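Glycosyl transferase (Staphylococcus aureus, PDB 5TZJ) is a family 2 glycosyl transferase that binds uridine-diphosphate-N-acetylglucosamine in a pocket. Local coordinates at residues D93-K98 and Y202-E207. Numbering follows the deposited sequence.
Sequences DDYINK and YATKRE. With UD1 (uridine-diphosphate-N-acetylglucosamine), chain C.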
ATOM      1  N   ASP A  93      11.661  10.748   5.626  1.00 31.83           N
ATOM      2  CA  ASP A  93      12.753  10.852   4.672  1.00 36.60           C
ATOM      3  C   ASP A  93      12.287  11.314   3.294  1.00 38.39           C
ATOM      4  O   ASP A  93      13.074  11.270   2.339  1.00 40.09           O
ATOM      5  CB  ASP A  93      13.462   9.502   4.562  1.00 39.22           C
ATOM      6  CG  ASP A  93      12.488   8.365   4.233  1.00 46.45           C
ATOM      7  OD1 ASP A  93      11.256   8.630   4.199  1.00 48.48           O
ATOM      8  OD2 ASP A  93      12.934   7.208   4.040  1.00 47.48           O
ATOM      9  N   ASP A  94      11.035  11.754   3.158  1.00 39.95           N
ATOM     10  CA  ASP A  94      10.522  12.256   1.875  1.00 41.07           C
ATOM     11  C   ASP A  94      10.293  13.769   1.965  1.00 40.93           C
ATOM     12  O   ASP A  94      10.523  14.392   3.000  1.00 36.61           O
ATOM     13  CB  ASP A  94       9.244  11.510   1.473  1.00 33.54           C
ATOM     14  CG  ASP A  94       9.464  10.000   1.336  1.00 41.66           C
ATOM     15  OD1 ASP A  94      10.618   9.597   1.050  1.00 41.33           O
ATOM     16  OD2 ASP A  94       8.495   9.224   1.538  1.00 31.72           O
ATOM     17  N   TYR A  95       9.858  14.372   0.863  1.00 39.37           N
ATOM     18  CA  TYR A  95       9.437  15.767   0.883  1.00 43.05           C
ATOM     19  C   TYR A  95       8.414  15.966  -0.224  1.00 42.70           C
ATOM     20  O   TYR A  95       8.122  15.045  -0.992  1.00 41.41           O
ATOM     21  CB  TYR A  95      10.633  16.739   0.752  1.00 48.26           C
ATOM     22  CG  TYR A  95      11.594  16.388  -0.363  1.00 52.74           C
ATOM     23  CD1 TYR A  95      12.596  15.450  -0.161  1.00 53.22           C
ATOM     24  CD2 TYR A  95      11.499  16.995  -1.614  1.00 54.62           C
ATOM     25  CE1 TYR A  95      13.464  15.114  -1.175  1.00 55.73           C
ATOM     26  CE2 TYR A  95      12.377  16.673  -2.625  1.00 55.64           C
ATOM     27  CZ  TYR A  95      13.347  15.716  -2.392  1.00 58.67           C
ATOM     28  OH  TYR A  95      14.239  15.377  -3.386  1.00 68.15           O
ATOM     29  N   ILE A  96       7.847  17.177  -0.292  1.00 42.54           N
ATOM     30  CA  ILE A  96       6.728  17.439  -1.191  1.00 40.91           C
ATOM     31  C   ILE A  96       6.963  18.750  -1.948  1.00 43.37           C
ATOM     32  O   ILE A  96       7.704  19.635  -1.504  1.00 44.35           O
ATOM     33  CB  ILE A  96       5.368  17.460  -0.436  1.00 40.88           C
ATOM     34  CG1 ILE A  96       5.310  18.599   0.580  1.00 40.10           C
ATOM     35  CG2 ILE A  96       5.126  16.119   0.327  1.00 42.27           C
ATOM     36  CD1 ILE A  96       3.916  18.868   1.120  1.00 39.48           C
ATOM     37  N   ASN A  97       6.331  18.847  -3.120  1.00 42.78           N
ATOM     38  CA  ASN A  97       6.433  20.039  -3.959  1.00 45.09           C
ATOM     39  C   ASN A  97       5.852  21.254  -3.244  1.00 45.40           C
ATOM     40  O   ASN A  97       4.908  21.146  -2.463  1.00 50.11           O
ATOM     41  CB  ASN A  97       5.680  19.799  -5.279  1.00 49.21           C
ATOM     42  CG  ASN A  97       5.855  20.926  -6.277  1.00 52.88           C
ATOM     43  OD1 ASN A  97       5.534  22.093  -6.009  1.00 53.92           O
ATOM     44  ND2 ASN A  97       6.372  20.578  -7.449  1.00 57.11           N
ATOM     45  N   LYS A  98       6.395  22.441  -3.546  1.00 49.43           N
ATOM     46  CA  LYS A  98       5.964  23.623  -2.806  1.00 51.52           C
ATOM     47  C   LYS A  98       4.527  24.023  -3.135  1.00 50.67           C
ATOM     48  O   LYS A  98       3.871  24.670  -2.311  1.00 49.99           O
ATOM     49  CB  LYS A  98       6.926  24.788  -3.065  1.00 54.04           C
ATOM     50  CG  LYS A  98       6.686  25.464  -4.384  1.00 57.68           C
ATOM     51  CD  LYS A  98       7.610  26.655  -4.592  1.00 64.41           C
ATOM     52  CE  LYS A  98       8.777  26.279  -5.489  1.00 70.08           C
ATOM     53  NZ  LYS A  98       8.303  25.844  -6.843  1.00 74.46           N
ATOM     54  N   TYR A 202       7.809  13.475  -3.414  1.00 38.59           N
ATOM     55  CA  TYR A 202       9.153  12.959  -3.668  1.00 39.82           C
ATOM     56  C   TYR A 202       9.518  11.888  -2.645  1.00 41.42           C
ATOM     57  O   TYR A 202       9.592  12.158  -1.432  1.00 42.42           O
ATOM     58  CB  TYR A 202      10.183  14.090  -3.649  1.00 44.20           C
ATOM     59  CG  TYR A 202       9.895  15.142  -4.672  1.00 47.16           C
ATOM     60  CD1 TYR A 202       9.108  16.240  -4.353  1.00 50.26           C
ATOM     61  CD2 TYR A 202      10.386  15.037  -5.956  1.00 49.17           C
ATOM     62  CE1 TYR A 202       8.830  17.224  -5.285  1.00 54.41           C
ATOM     63  CE2 TYR A 202      10.121  16.024  -6.906  1.00 53.75           C
ATOM     64  CZ  TYR A 202       9.335  17.109  -6.561  1.00 55.08           C
ATOM     65  OH  TYR A 202       9.059  18.083  -7.481  1.00 59.10           O
ATOM     66  N   ALA A 203       9.772  10.684  -3.131  1.00 41.74           N
ATOM     67  CA  ALA A 203      10.131   9.551  -2.293  1.00 39.34           C
ATOM     68  C   ALA A 203      11.615   9.253  -2.504  1.00 44.42           C
ATOM     69  O   ALA A 203      12.057   9.022  -3.637  1.00 45.48           O
ATOM     70  CB  ALA A 203       9.245   8.347  -2.618  1.00 37.23           C
ATOM     71  N   THR A 204      12.386   9.310  -1.421  1.00 45.87           N
ATOM     72  CA  THR A 204      13.826   9.136  -1.464  1.00 47.77           C
ATOM     73  C   THR A 204      14.221   7.685  -1.189  1.00 50.35           C
ATOM     74  O   THR A 204      13.414   6.857  -0.764  1.00 47.52           O
ATOM     75  CB  THR A 204      14.497  10.047  -0.440  1.00 46.63           C
ATOM     76  OG1 THR A 204      13.890   9.832   0.851  1.00 44.00           O
ATOM     77  CG2 THR A 204      14.357  11.510  -0.848  1.00 45.24           C
ATOM     78  N   LYS A 205      15.497   7.389  -1.430  1.00 56.59           N
ATOM     79  CA  LYS A 205      16.137   6.185  -0.902  1.00 63.70           C
ATOM     80  C   LYS A 205      17.417   6.605  -0.182  1.00 69.24           C
ATOM     81  O   LYS A 205      18.490   6.696  -0.791  1.00 71.62           O
ATOM     82  CB  LYS A 205      16.414   5.158  -1.990  1.00 67.74           C
ATOM     83  CG  LYS A 205      16.070   3.747  -1.517  1.00 71.14           C
ATOM     84  CD  LYS A 205      14.678   3.728  -0.823  1.00 67.55           C
ATOM     85  CE  LYS A 205      14.339   2.378  -0.205  1.00 66.18           C
ATOM     86  NZ  LYS A 205      14.553   1.250  -1.149  1.00 66.90           N
ATOM     87  N   ARG A 206      17.285   6.877   1.116  1.00 69.96           N
ATOM     88  CA  ARG A 206      18.426   7.019   2.011  1.00 73.03           C
ATOM     89  C   ARG A 206      18.825   5.618   2.487  1.00 77.38           C
ATOM     90  O   ARG A 206      18.313   4.608   1.994  1.00 75.15           O
ATOM     91  CB  ARG A 206      18.089   7.991   3.146  1.00 67.92           C
ATOM     92  CG  ARG A 206      16.704   7.818   3.795  1.00 62.48           C
ATOM     93  CD  ARG A 206      16.749   6.863   4.985  1.00 60.77           C
ATOM     94  NE  ARG A 206      15.420   6.494   5.472  1.00 58.50           N
ATOM     95  CZ  ARG A 206      15.134   5.307   6.006  1.00 56.41           C
ATOM     96  NH1 ARG A 206      16.088   4.387   6.101  1.00 58.47           N
ATOM     97  NH2 ARG A 206      13.904   5.030   6.433  1.00 51.24           N
ATOM     98  N   GLU A 207      19.759   5.517   3.435  1.00 81.62           N
ATOM     99  CA  GLU A 207      20.138   4.198   3.935  1.00 86.73           C
ATOM    100  C   GLU A 207      20.044   4.150   5.457  1.00 88.49           C
ATOM    101  O   GLU A 207      19.708   5.136   6.123  1.00 88.78           O
ATOM    102  CB  GLU A 207      21.521   3.786   3.434  1.00 93.45           C
ATOM    103  CG  GLU A 207      21.690   4.034   1.960  1.00 95.59           C
ATOM    104  CD  GLU A 207      23.131   4.219   1.589  1.00102.33           C
ATOM    105  OE1 GLU A 207      23.676   3.364   0.851  1.00105.97           O
ATOM    106  OE2 GLU A 207      23.734   5.204   2.072  1.00103.43           O
TER
HETATM  107  C1' UD1 C 401       7.442   2.541   2.503  1.00 53.83           C
HETATM  108  C2' UD1 C 401       6.158   3.354   2.395  1.00 53.20           C
HETATM  109  C3' UD1 C 401       5.806   3.779   3.781  1.00 49.49           C
HETATM  110  C4' UD1 C 401       5.343   2.555   4.491  1.00 45.50           C
HETATM  111  C5' UD1 C 401       6.566   1.665   4.720  1.00 47.92           C
HETATM  112  C6' UD1 C 401       6.174   0.388   5.403  1.00 46.01           C
HETATM  113  C7' UD1 C 401       6.036   4.339   0.089  1.00 51.57           C
HETATM  114  C8' UD1 C 401       5.573   2.986  -0.420  1.00 52.02           C
HETATM  115  N2' UD1 C 401       6.344   4.518   1.486  1.00 51.45           N
HETATM  116  O1' UD1 C 401       8.418   3.415   2.937  1.00 51.77           O
HETATM  117  O3' UD1 C 401       4.828   4.858   3.800  1.00 47.84           O
HETATM  118  O4' UD1 C 401       4.725   2.909   5.713  1.00 46.38           O
HETATM  119  O5' UD1 C 401       7.225   1.356   3.421  1.00 53.01           O
HETATM  120  O6' UD1 C 401       5.001  -0.122   4.816  1.00 43.70           O
HETATM  121  O7' UD1 C 401       6.174   5.252  -0.643  1.00 53.41           O
HETATM  122  N1  UD1 C 401       8.826   4.883  11.270  1.00 32.82           N
HETATM  123  C2  UD1 C 401       8.205   4.951  12.624  1.00 30.65           C
HETATM  124  N3  UD1 C 401       8.493   3.897  13.647  1.00 27.32           N
HETATM  125  C4  UD1 C 401       9.381   2.796  13.287  1.00 31.60           C
HETATM  126  C5  UD1 C 401       9.982   2.718  11.915  1.00 33.91           C
HETATM  127  C6  UD1 C 401       9.690   3.770  10.913  1.00 35.71           C
HETATM  128  O2  UD1 C 401       7.494   5.844  12.888  1.00 30.50           O
HETATM  129  O4  UD1 C 401       9.611   1.960  14.099  1.00 28.67           O
HETATM  130  C1B UD1 C 401       8.476   5.887  10.299  1.00 34.79           C
HETATM  131  C2B UD1 C 401       9.731   6.486   9.456  1.00 33.95           C
HETATM  132  O2' UD1 C 401      10.393   7.538  10.262  1.00 31.68           O
HETATM  133  C3B UD1 C 401       9.184   6.913   8.318  1.00 30.75           C
HETATM  134  C4B UD1 C 401       7.969   5.998   8.063  1.00 34.18           C
HETATM  135  O4B UD1 C 401       7.680   5.302   9.405  1.00 33.51           O
HETATM  136  O3B UD1 C 401       8.617   8.302   8.463  1.00 30.57           O
HETATM  137  C5B UD1 C 401       8.182   4.976   7.092  1.00 36.94           C
HETATM  138  O5B UD1 C 401       9.254   4.164   7.489  1.00 36.07           O
HETATM  139  PA  UD1 C 401      10.444   3.924   6.372  1.00 42.78           P
HETATM  140  O1A UD1 C 401      11.651   3.302   7.024  1.00 41.20           O
HETATM  141  O2A UD1 C 401      10.787   5.239   5.694  1.00 42.52           O
HETATM  142  O3A UD1 C 401       9.730   2.902   5.264  1.00 48.33           O
HETATM  143  PB  UD1 C 401       9.849   2.939   3.615  1.00 48.63           P
HETATM  144  O1B UD1 C 401      10.924   3.870   3.097  1.00 48.78           O
HETATM  145  O2B UD1 C 401      10.250   1.499   3.336  1.00 47.96           O
HETATM  146  O   HOH W   1      11.386   6.870   1.440  1.00 43.49           O
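Y95 and Y202 form an antiparallel hydrogen-bonded pair where strand 95-96 runs beside strand 201-203. Y202 N reaches Y95 O at 2.9 Å, and Y95 N returns a bond to Y202 O at 3.2 Å. Both rings lie on one side of the sheet, their planes only 17° apart but slid so far that they barely overlap. The closer fit is a CH-pi contact: CB of Y202 sits over one face of the Y95 ring, 3.8 Å from its centroid. The flat aromatic face of Y95 gives that CB a surface to pack on, while a polar hydroxyl at the ring's far end is tolerable at a partly exposed position; CG2 of T204 adds a methyl beside Y95 CE1.

Past the pair, a side chain replaces one of the backbone partners. D94 OD1 accepts T204 N at 3.1 Å, the N-H nearly straight at 164° but arriving from above the carboxylate plane. Water 1 lies within hydrogen-bonding reach of D94 OD1 and T204 O, though it has more acceptors near it than protons to give, while OD2 goes to Y201 OH. This strand pair belongs to the mixed sheet of the GT-A-like, Rossmann-type fold expected of family 2, and leads into the ligand pocket.

There D93 OD2 makes a salt bridge with R206 NE (3.0 Å), its hydrogen bond weak. Bent at chi2 (91°), the long arginine brings NH2 to UD1 O1A (2.9 Å) and O2A, both weak bonds; E209 O takes NH1.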